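Local coordinates for coenzyme A transferase (Yersinia pestis, PDB 3QLI), which probably transfers coenzyme A from an acyl-CoA thioester to a carboxylic acid such as acetate, at residues A[24-29]-A[202-207]; A[40-45]-A[70-75]; A[255-260]-A[281-286]; A[361-366]-A[402-407]. All coordinates share one frame; numbering follows the deposited sequence.

From the N terminus, residues 24-29, at the end of helix 18-25, wait until residues 202-207 for their partner, so interaction 1 closes a loop of 172 residues at one edge of the parallel sheet. Within that loop lies interaction 2, which pairs strands 41-44 and 70-74 of the same sheet, its centre about 20 Å from that of interaction 1. The remaining two follow in series, without crossing. Interaction 3 closes a short loop beside strand 260-261, at one edge of the second, mixed sheet; interaction 4 closes a loop of 35 residues, bringing helix 363-372 against the 402-407 loop, about 6 Å from interaction 2 at the nearest atoms though the two touch nowhere.

Interaction 1 of 4, residues A[24-29]-A[202-207]; sequences EKLTTP and IVENHV
The carbonyl oxygen Ile202 O is gripped twice from residues 24-29: Thr27 N donates to it at 2.8 Å, and Leu26 CA brings a C-H to Ile202 O at 3.3 Å. These contacts form a single beta bridge between Leu26 and Ile202, fastening the chain that leaves helix 18-25 to strand 201-204, an outermost strand, within this chain, of a six-stranded parallel sheet. Ile202 N completes the bridge by donating to Lys25 O at 3.0 Å, in an unusual approach from well above that carbonyl's plane (54° out). Around it, Lys25 CB rests on Ile202 CD1 at 3.6 Å. Leu26 has CG anti to its backbone N (chi1 179°); the Leu26 and Glu204 side chains cross at about a right angle, with Leu26 CD1 3.7 Å from Glu204 CD. Glu204 OE2 is bonded to Tyr22 OH, back on the helix. Further along, Val203 CG1 lies against Pro29 N at 3.6 Å. There the chain is already entering helix 29-32, whose N-cap Thr28 ties OG1 to Glu31 N. Where direct bonding stops, one water takes over, donating to Thr27 O at 2.9 Å and accepting from Glu204 N at 2.9 Å.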
# COMPACT_ATOMS: atom_id res chain seq x y z
N GLU A 24 28.29 1.70 -37.85
CA GLU A 24 28.85 0.50 -37.24
C GLU A 24 27.78 -0.33 -36.53
O GLU A 24 27.78 -1.56 -36.61
CB GLU A 24 29.97 0.85 -36.26
CG GLU A 24 31.10 1.65 -36.88
CD GLU A 24 32.11 2.13 -35.85
OE1 GLU A 24 32.99 2.94 -36.20
OE2 GLU A 24 32.01 1.69 -34.68
N LYS A 25 26.85 0.34 -35.85
CA LYS A 25 25.83 -0.34 -35.04
C LYS A 25 24.59 -0.78 -35.82
O LYS A 25 23.85 -1.66 -35.38
CB LYS A 25 25.39 0.57 -33.88
CG LYS A 25 26.46 0.78 -32.82
CD LYS A 25 26.13 2.00 -31.96
CE LYS A 25 27.32 2.42 -31.10
NZ LYS A 25 27.61 1.48 -30.00
N LEU A 26 24.35 -0.14 -36.97
CA LEU A 26 23.16 -0.41 -37.76
C LEU A 26 23.26 -1.82 -38.35
O LEU A 26 24.29 -2.19 -38.91
CB LEU A 26 23.02 0.62 -38.89
CG LEU A 26 21.82 0.44 -39.83
CD1 LEU A 26 20.49 0.67 -39.11
CD2 LEU A 26 21.93 1.38 -41.05
N THR A 27 22.18 -2.59 -38.23
CA THR A 27 22.17 -3.96 -38.74
C THR A 27 20.76 -4.43 -39.11
O THR A 27 19.82 -3.63 -39.13
CB THR A 27 22.83 -4.90 -37.72
OG1 THR A 27 23.10 -6.17 -38.34
CG2 THR A 27 21.93 -5.08 -36.50
N THR A 28 20.61 -5.71 -39.42
CA THR A 28 19.27 -6.23 -39.71
C THR A 28 18.66 -6.77 -38.43
O THR A 28 19.39 -7.16 -37.51
CB THR A 28 19.30 -7.36 -40.73
OG1 THR A 28 20.07 -8.45 -40.21
CG2 THR A 28 19.92 -6.86 -42.06
N PRO A 29 17.33 -6.80 -38.36
CA PRO A 29 16.68 -7.41 -37.19
C PRO A 29 17.19 -8.83 -36.93
O PRO A 29 17.47 -9.18 -35.78
CB PRO A 29 15.20 -7.42 -37.58
CG PRO A 29 15.07 -6.19 -38.46
CD PRO A 29 16.35 -6.19 -39.28
N ILE A 202 21.41 -1.20 -33.66
CA ILE A 202 20.32 -0.42 -34.21
C ILE A 202 19.69 -1.11 -35.43
O ILE A 202 20.41 -1.58 -36.32
CB ILE A 202 20.84 0.94 -34.70
CG1 ILE A 202 21.56 1.67 -33.57
CG2 ILE A 202 19.70 1.77 -35.31
CD1 ILE A 202 22.50 2.79 -34.05
N VAL A 203 18.37 -1.17 -35.46
CA VAL A 203 17.66 -1.52 -36.69
C VAL A 203 16.69 -0.40 -36.98
O VAL A 203 16.39 0.41 -36.09
CB VAL A 203 16.91 -2.87 -36.60
CG1 VAL A 203 17.87 -3.99 -36.20
CG2 VAL A 203 15.73 -2.79 -35.61
N GLU A 204 16.20 -0.33 -38.22
CA GLU A 204 15.26 0.72 -38.64
C GLU A 204 14.01 0.08 -39.21
O GLU A 204 14.08 -0.81 -40.06
CB GLU A 204 15.90 1.63 -39.70
CG GLU A 204 17.11 2.41 -39.20
CD GLU A 204 17.92 3.08 -40.31
OE1 GLU A 204 17.91 2.59 -41.46
OE2 GLU A 204 18.60 4.09 -40.02
N ASN A 205 12.86 0.54 -38.72
CA ASN A 205 11.57 0.03 -39.15
C ASN A 205 10.52 1.10 -38.96
O ASN A 205 10.00 1.29 -37.85
CB ASN A 205 11.17 -1.22 -38.36
CG ASN A 205 9.93 -1.89 -38.93
OD1 ASN A 205 9.82 -2.08 -40.14
ND2 ASN A 205 8.98 -2.23 -38.06
N HIS A 206 10.19 1.81 -40.05
CA HIS A 206 9.25 2.93 -39.99
C HIS A 206 7.83 2.47 -40.28
O HIS A 206 7.48 2.21 -41.43
CB HIS A 206 9.65 4.00 -41.00
CG HIS A 206 11.09 4.40 -40.90
ND1 HIS A 206 11.59 5.10 -39.83
CD2 HIS A 206 12.14 4.20 -41.74
CE1 HIS A 206 12.89 5.31 -40.01
NE2 HIS A 206 13.24 4.77 -41.16
N VAL A 207 7.02 2.37 -39.22
CA VAL A 207 5.64 1.94 -39.34
C VAL A 207 4.83 2.67 -38.28
O VAL A 207 5.36 3.02 -37.23
CB VAL A 207 5.47 0.42 -39.13
CG1 VAL A 207 6.16 -0.36 -40.26
CG2 VAL A 207 6.03 0.01 -37.77
O HOH W 1 17.62 -2.04 -40.10

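Interaction 2 of 4, residues A[40-45]-A[70-75]; sequences SHLSMG and LRVYYF
Ser43 OG donates to Tyr73 O at 2.7 Å. That OG, anti to the backbone N (chi1 -175°), is directed at Tyr73 O of the neighbouring strand. Three backbone bonds continue the join: Arg71 N to Ser40 O, Leu42 N to Arg71 O at 2.9 Å, almost straight, and Tyr73 N to Leu42 O. Leu42 O is doubly engaged, since the C-H of Val72 CA also approaches it, at 3.2 Å.

Side chains fill both faces. On the face of His41, Arg71 and Tyr73, the tyrosine turns its edge to the imidazole in a T-shaped stack, planes at 63°, with Tyr73 CE2 over the ring 3.9 Å from His41 CG. Arg71 runs beside His41, pointing the same way, its guanidinium plane only 14° from that of the imidazole. On the other face Leu42 CD2 packs on Val72 CG1 at 3.9 Å. Farther along the strands, Met44 CE reaches Tyr74 CG at 3.7 Å, the two side chains lying side by side.

This is the parallel pairing within a beta-alpha-beta unit, strands 41-44 and 70-74 connected through helix 52-63, consistent with the Rossmann-like fold of the N-terminal acetyl-CoA hydrolase/transferase domain.

A second shell sets these groups. Arg71 NH1 donates to Tyr73 OH at 3.0 Å, in the guanidinium plane, and forms a salt bridge with Glu428 of the second subunit. His41 ND1 is held by Gly140 O, and Tyr74 OH by Glu105 and Ser98. The Tyr74 side chain lies about 7 Å from that of Glu76, a coenzyme A-binding residue, though no ligand is bound here.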
# COMPACT_ATOMS: atom_id res chain seq x y z
N SER A 40 18.70 -16.72 -20.90
CA SER A 40 18.93 -15.34 -20.45
C SER A 40 17.61 -14.60 -20.20
O SER A 40 16.53 -15.16 -20.38
CB SER A 40 19.81 -14.56 -21.45
OG SER A 40 19.14 -14.34 -22.68
N HIS A 41 17.72 -13.34 -19.76
CA HIS A 41 16.55 -12.53 -19.42
C HIS A 41 16.44 -11.36 -20.40
O HIS A 41 17.37 -10.57 -20.53
CB HIS A 41 16.65 -11.95 -18.00
CG HIS A 41 16.68 -12.98 -16.91
ND1 HIS A 41 17.00 -12.66 -15.60
CD2 HIS A 41 16.42 -14.31 -16.92
CE1 HIS A 41 16.94 -13.75 -14.85
NE2 HIS A 41 16.60 -14.77 -15.63
N LEU A 42 15.30 -11.26 -21.07
CA LEU A 42 15.05 -10.15 -21.97
C LEU A 42 13.87 -9.32 -21.47
O LEU A 42 12.93 -9.86 -20.89
CB LEU A 42 14.76 -10.66 -23.38
CG LEU A 42 14.51 -9.58 -24.44
CD1 LEU A 42 15.32 -9.82 -25.68
CD2 LEU A 42 13.05 -9.53 -24.78
N SER A 43 13.92 -8.01 -21.69
CA SER A 43 12.76 -7.17 -21.42
C SER A 43 12.59 -6.22 -22.60
O SER A 43 13.46 -6.13 -23.47
CB SER A 43 12.94 -6.39 -20.11
OG SER A 43 11.76 -5.65 -19.77
N MET A 44 11.46 -5.53 -22.65
CA MET A 44 11.16 -4.64 -23.75
C MET A 44 10.29 -3.51 -23.24
O MET A 44 9.79 -3.56 -22.12
CB MET A 44 10.42 -5.39 -24.85
CG MET A 44 9.16 -6.09 -24.34
SD MET A 44 8.34 -7.05 -25.63
CE MET A 44 7.10 -7.93 -24.68
N GLY A 45 10.10 -2.49 -24.08
CA GLY A 45 9.26 -1.37 -23.73
C GLY A 45 7.81 -1.76 -23.60
O GLY A 45 7.40 -2.87 -23.96
N LEU A 70 14.36 -18.70 -22.97
CA LEU A 70 14.45 -17.24 -22.92
C LEU A 70 13.27 -16.68 -22.13
O LEU A 70 12.12 -16.81 -22.53
CB LEU A 70 14.47 -16.63 -24.33
CG LEU A 70 14.61 -15.10 -24.37
CD1 LEU A 70 15.99 -14.67 -23.88
CD2 LEU A 70 14.37 -14.58 -25.79
N ARG A 71 13.57 -16.07 -20.99
CA ARG A 71 12.51 -15.48 -20.18
C ARG A 71 12.32 -14.05 -20.65
O ARG A 71 13.30 -13.31 -20.80
CB ARG A 71 12.91 -15.48 -18.72
CG ARG A 71 12.96 -16.85 -18.07
CD ARG A 71 13.16 -16.69 -16.58
NE ARG A 71 13.19 -17.98 -15.89
CZ ARG A 71 13.25 -18.11 -14.57
NH1 ARG A 71 13.28 -17.03 -13.80
NH2 ARG A 71 13.27 -19.32 -14.02
N VAL A 72 11.08 -13.65 -20.89
CA VAL A 72 10.80 -12.26 -21.24
C VAL A 72 9.96 -11.63 -20.14
O VAL A 72 8.82 -12.07 -19.88
CB VAL A 72 10.08 -12.15 -22.60
CG1 VAL A 72 9.77 -10.67 -22.93
CG2 VAL A 72 10.93 -12.79 -23.70
N TYR A 73 10.54 -10.62 -19.49
CA TYR A 73 9.90 -9.90 -18.40
C TYR A 73 9.36 -8.57 -18.94
O TYR A 73 10.11 -7.79 -19.52
CB TYR A 73 10.92 -9.61 -17.30
CG TYR A 73 11.40 -10.82 -16.52
CD1 TYR A 73 10.84 -11.12 -15.28
CD2 TYR A 73 12.43 -11.63 -16.99
CE1 TYR A 73 11.29 -12.22 -14.53
CE2 TYR A 73 12.88 -12.73 -16.26
CZ TYR A 73 12.30 -13.03 -15.03
OH TYR A 73 12.75 -14.12 -14.29
N TYR A 74 8.07 -8.30 -18.75
CA TYR A 74 7.47 -7.15 -19.44
C TYR A 74 6.12 -6.75 -18.84
O TYR A 74 5.50 -7.54 -18.13
CB TYR A 74 7.29 -7.49 -20.93
CG TYR A 74 6.26 -8.57 -21.13
CD1 TYR A 74 4.96 -8.26 -21.50
CD2 TYR A 74 6.58 -9.91 -20.90
CE1 TYR A 74 4.00 -9.26 -21.66
CE2 TYR A 74 5.62 -10.92 -21.05
CZ TYR A 74 4.34 -10.58 -21.43
OH TYR A 74 3.39 -11.58 -21.56
N PHE A 75 5.67 -5.54 -19.20
CA PHE A 75 4.40 -4.96 -18.77
C PHE A 75 3.63 -4.41 -19.98
O PHE A 75 4.24 -4.08 -21.00
CB PHE A 75 4.65 -3.76 -17.86
CG PHE A 75 5.09 -4.10 -16.47
CD1 PHE A 75 4.17 -4.18 -15.44
CD2 PHE A 75 6.43 -4.28 -16.17
CE1 PHE A 75 4.57 -4.47 -14.15
CE2 PHE A 75 6.83 -4.57 -14.89
CZ PHE A 75 5.90 -4.66 -13.88

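Interaction 3 of 4, residues A[255-260]-A[281-286]; sequences DRNDLG and NQRKTL
Arg283 lays one face of its guanidinium over Asp258 CB, which sits toward the rim of the group with Arg283 NE 3.8 Å from it. A bend at chi2 (-87°) turns CD of the arginine, and the two side chains cross at about a right angle, their flat groups 46° apart. The charges meet only loosely: Arg283 NH2 to Asp258 OD2 is a salt bridge of 3.3 Å whose hydrogen bond is weak, bent to 126° at the hydrogen. The other carboxylate oxygen, Asp258 OD1, is bonded to Thr280 OG1, which helps to fix the group's rotation. A water also links the two backbones, donating to Asp258 O at 2.9 Å and accepting from Arg283 N at 2.8 Å.

Farther in, the bonding is firmer. Asn281 N donates to Leu259 O at 2.9 Å in an almost straight bond. The Asn281 side chain swings back so that OD1 presses on Gly260 CA at 3.2 Å and accepts from Ile261 N, while its ND2 is bonded to Ser291 OG. Lys284 passes Gly260 and carries NZ to the carbonyls of Ile261 and Arg290.

Both Asp258 and Asn281 have positive phi, a left-handed conformation common for Asp and Asn in turns. Here the two turns clasp the entry to strand 260-261, which ends a beta-alpha-beta crossover from strand 237-240 through helix 244-252 at the edge of the mixed sheet.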
# COMPACT_ATOMS: atom_id res chain seq x y z
N ASP A 255 -14.06 23.25 -19.69
CA ASP A 255 -14.40 24.57 -19.17
C ASP A 255 -13.50 25.02 -18.01
O ASP A 255 -13.62 26.15 -17.54
CB ASP A 255 -15.87 24.61 -18.74
CG ASP A 255 -16.82 24.29 -19.88
OD1 ASP A 255 -16.63 24.84 -20.99
OD2 ASP A 255 -17.76 23.48 -19.67
N ARG A 256 -12.62 24.14 -17.55
CA ARG A 256 -11.76 24.44 -16.41
C ARG A 256 -10.55 25.29 -16.82
O ARG A 256 -10.25 25.44 -18.00
CB ARG A 256 -11.27 23.16 -15.73
CG ARG A 256 -12.37 22.27 -15.18
CD ARG A 256 -12.99 22.83 -13.89
NE ARG A 256 -13.89 21.85 -13.29
CZ ARG A 256 -15.13 21.65 -13.69
NH1 ARG A 256 -15.62 22.38 -14.70
NH2 ARG A 256 -15.90 20.73 -13.11
N ASN A 257 -9.86 25.83 -15.83
CA ASN A 257 -8.62 26.54 -16.10
C ASN A 257 -7.50 26.15 -15.13
O ASN A 257 -7.75 25.71 -14.01
CB ASN A 257 -8.84 28.05 -16.06
CG ASN A 257 -9.20 28.55 -14.69
OD1 ASN A 257 -8.37 28.54 -13.77
ND2 ASN A 257 -10.44 29.01 -14.53
N ASP A 258 -6.27 26.31 -15.60
CA ASP A 258 -5.07 26.05 -14.81
C ASP A 258 -4.99 24.65 -14.21
O ASP A 258 -4.43 24.45 -13.14
CB ASP A 258 -4.91 27.12 -13.72
CG ASP A 258 -4.37 28.43 -14.28
OD1 ASP A 258 -3.38 28.41 -15.06
OD2 ASP A 258 -4.95 29.48 -13.94
N LEU A 259 -5.55 23.67 -14.92
CA LEU A 259 -5.34 22.28 -14.49
C LEU A 259 -3.89 21.87 -14.69
O LEU A 259 -3.15 22.46 -15.50
CB LEU A 259 -6.26 21.34 -15.26
CG LEU A 259 -7.76 21.60 -15.11
CD1 LEU A 259 -8.58 20.52 -15.81
CD2 LEU A 259 -8.12 21.68 -13.64
N GLY A 260 -3.47 20.85 -13.94
CA GLY A 260 -2.16 20.27 -14.12
C GLY A 260 -2.30 18.80 -14.46
O GLY A 260 -3.38 18.22 -14.31
N ASN A 281 -0.51 23.58 -15.83
CA ASN A 281 0.48 23.11 -14.85
C ASN A 281 1.09 24.20 -13.98
O ASN A 281 2.09 23.98 -13.29
CB ASN A 281 1.59 22.32 -15.55
CG ASN A 281 1.10 21.00 -16.11
OD1 ASN A 281 0.77 20.08 -15.35
ND2 ASN A 281 1.05 20.89 -17.43
N GLN A 282 0.48 25.38 -13.98
CA GLN A 282 0.99 26.50 -13.21
C GLN A 282 0.69 26.40 -11.71
O GLN A 282 1.30 27.12 -10.92
CB GLN A 282 0.46 27.83 -13.76
CG GLN A 282 1.08 28.18 -15.11
CD GLN A 282 2.60 28.11 -15.04
OE1 GLN A 282 3.21 28.61 -14.10
NE2 GLN A 282 3.21 27.47 -16.03
N ARG A 283 -0.23 25.51 -11.31
CA ARG A 283 -0.54 25.36 -9.88
C ARG A 283 0.18 24.17 -9.23
O ARG A 283 0.05 23.96 -8.02
CB ARG A 283 -2.06 25.25 -9.65
CG ARG A 283 -2.91 26.30 -10.39
CD ARG A 283 -3.08 27.60 -9.62
NE ARG A 283 -3.97 28.53 -10.33
CZ ARG A 283 -5.29 28.60 -10.15
NH1 ARG A 283 -5.90 27.82 -9.27
NH2 ARG A 283 -6.02 29.48 -10.85
N LYS A 284 0.92 23.41 -10.01
CA LYS A 284 1.70 22.30 -9.45
C LYS A 284 2.87 22.79 -8.60
O LYS A 284 3.42 23.87 -8.82
CB LYS A 284 2.23 21.36 -10.55
CG LYS A 284 1.14 20.66 -11.35
CD LYS A 284 1.63 19.30 -11.93
CE LYS A 284 2.82 19.47 -12.84
NZ LYS A 284 3.26 18.19 -13.49
N THR A 285 3.24 21.96 -7.64
CA THR A 285 4.43 22.20 -6.83
C THR A 285 5.66 21.59 -7.51
O THR A 285 6.73 22.20 -7.56
CB THR A 285 4.24 21.60 -5.42
OG1 THR A 285 3.21 22.33 -4.76
CG2 THR A 285 5.55 21.67 -4.61
N LEU A 286 5.52 20.39 -8.05
CA LEU A 286 6.62 19.76 -8.76
C LEU A 286 6.39 19.87 -10.26
O LEU A 286 5.24 19.89 -10.71
CB LEU A 286 6.74 18.28 -8.38
CG LEU A 286 6.94 17.98 -6.90
CD1 LEU A 286 7.08 16.45 -6.65
CD2 LEU A 286 8.17 18.73 -6.39
O HOH W 2 -1.72 23.48 -12.57

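Interaction 4 of 4, residues A[361-366]-A[402-407]; sequences GGQLDF and VTTPRI
Gln363 reaches over to Thr404, crossing that side chain at about a right angle. From CB the chain runs out extended: CG, anti to the backbone N (chi1 167°), comes 3.8 Å from Thr404 OG1, and CD comes to 3.6 Å from the same Thr404 OG1. At the tip Gln363 OE1 accepts a hydrogen bond from Thr404 OG1 at 2.7 Å, in the carbonyl plane and on a lone pair. Thr403 CG2 also lies 4.1 Å from Gln363 OE1. The amide's other arm, NE2, donates to Ala337 O, so both ends of the amide are engaged and its rotation is fixed. Gln363 is itself a coenzyme A-binding residue, and these bonds set the pose of its amide in this model, where the ligand is absent.

Next to it Leu364 makes the apolar half of the contact. It meets Pro405 tip to tip, CD1 to Pro405 CD at 3.9 Å, while the same Leu364 CD1 lies 4.1 Å from Thr404 CG2.

Thr403 and Thr404 both pair with Cys347 in a classic beta bulge, and Thr403 OG1 is bonded to Ser349 N, to Gln356 OE1 and to Ser358 OG, the last on another coenzyme A-binding residue. The contact thus sets the first turn of helix 363-372 against a bulged loop running from strand 394-395 to strand 411-414, with Ile380 of strand 377-381 touching both Gln363 and Thr404.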
# COMPACT_ATOMS: atom_id res chain seq x y z
N GLY A 361 -0.72 -3.13 -11.11
CA GLY A 361 -0.84 -1.84 -11.76
C GLY A 361 -0.73 -0.67 -10.79
O GLY A 361 -0.73 -0.87 -9.58
N GLY A 362 -0.64 0.54 -11.31
CA GLY A 362 -0.43 1.71 -10.48
C GLY A 362 -1.67 2.31 -9.84
O GLY A 362 -1.59 3.36 -9.19
N GLN A 363 -2.83 1.67 -10.01
CA GLN A 363 -4.05 2.24 -9.44
C GLN A 363 -3.86 2.63 -7.98
O GLN A 363 -4.11 3.78 -7.60
CB GLN A 363 -5.26 1.30 -9.58
CG GLN A 363 -6.47 1.73 -8.72
CD GLN A 363 -7.78 1.03 -9.10
OE1 GLN A 363 -8.50 0.53 -8.24
NE2 GLN A 363 -8.09 1.02 -10.40
N LEU A 364 -3.39 1.70 -7.16
CA LEU A 364 -3.31 1.96 -5.73
C LEU A 364 -2.29 3.06 -5.40
O LEU A 364 -2.47 3.78 -4.42
CB LEU A 364 -3.00 0.68 -4.94
CG LEU A 364 -3.03 0.79 -3.42
CD1 LEU A 364 -4.38 1.33 -2.90
CD2 LEU A 364 -2.75 -0.57 -2.82
N ASP A 365 -1.22 3.18 -6.18
CA ASP A 365 -0.26 4.27 -5.99
C ASP A 365 -0.98 5.62 -5.99
O ASP A 365 -0.69 6.49 -5.18
CB ASP A 365 0.79 4.29 -7.10
CG ASP A 365 1.58 3.00 -7.18
OD1 ASP A 365 1.77 2.36 -6.12
OD2 ASP A 365 1.98 2.62 -8.29
N PHE A 366 -1.90 5.78 -6.94
CA PHE A 366 -2.59 7.05 -7.09
C PHE A 366 -3.76 7.20 -6.11
O PHE A 366 -4.09 8.31 -5.70
CB PHE A 366 -3.01 7.26 -8.55
CG PHE A 366 -1.91 7.89 -9.38
CD1 PHE A 366 -1.76 9.26 -9.40
CD2 PHE A 366 -0.98 7.10 -10.05
CE1 PHE A 366 -0.73 9.85 -10.11
CE2 PHE A 366 0.06 7.68 -10.78
CZ PHE A 366 0.18 9.06 -10.81
N VAL A 402 -7.89 -8.40 -3.34
CA VAL A 402 -8.52 -7.28 -4.04
C VAL A 402 -7.51 -6.41 -4.79
O VAL A 402 -6.31 -6.63 -4.68
CB VAL A 402 -9.33 -6.43 -3.06
CG1 VAL A 402 -10.35 -7.29 -2.34
CG2 VAL A 402 -8.40 -5.73 -2.06
N THR A 403 -8.00 -5.45 -5.57
CA THR A 403 -7.11 -4.50 -6.23
C THR A 403 -6.87 -3.30 -5.33
O THR A 403 -5.72 -2.95 -5.06
CB THR A 403 -7.68 -4.02 -7.56
OG1 THR A 403 -7.93 -5.16 -8.39
CG2 THR A 403 -6.67 -3.12 -8.26
N THR A 404 -7.95 -2.67 -4.88
CA THR A 404 -7.85 -1.59 -3.90
C THR A 404 -8.51 -2.04 -2.60
O THR A 404 -9.71 -2.31 -2.57
CB THR A 404 -8.55 -0.29 -4.42
OG1 THR A 404 -7.92 0.14 -5.62
CG2 THR A 404 -8.44 0.82 -3.41
N PRO A 405 -7.72 -2.12 -1.53
CA PRO A 405 -8.19 -2.56 -0.21
C PRO A 405 -9.22 -1.60 0.35
O PRO A 405 -9.16 -0.39 0.06
CB PRO A 405 -6.92 -2.50 0.65
CG PRO A 405 -5.79 -2.59 -0.33
CD PRO A 405 -6.28 -1.81 -1.51
N ARG A 406 -10.13 -2.10 1.18
CA ARG A 406 -11.14 -1.23 1.75
C ARG A 406 -10.50 -0.16 2.63
O ARG A 406 -11.09 0.88 2.87
CB ARG A 406 -12.16 -2.02 2.56
CG ARG A 406 -11.62 -2.58 3.88
CD ARG A 406 -12.77 -3.09 4.75
NE ARG A 406 -12.32 -4.09 5.72
CZ ARG A 406 -13.13 -4.75 6.54
NH1 ARG A 406 -14.43 -4.51 6.53
NH2 ARG A 406 -12.63 -5.65 7.38
N ILE A 407 -9.29 -0.41 3.13
CA ILE A 407 -8.67 0.60 3.99
C ILE A 407 -8.12 1.78 3.19
O ILE A 407 -7.76 2.80 3.76
CB ILE A 407 -7.54 0.02 4.88
CG1 ILE A 407 -6.43 -0.60 4.01
CG2 ILE A 407 -8.12 -0.97 5.90
CD1 ILE A 407 -5.28 -1.19 4.80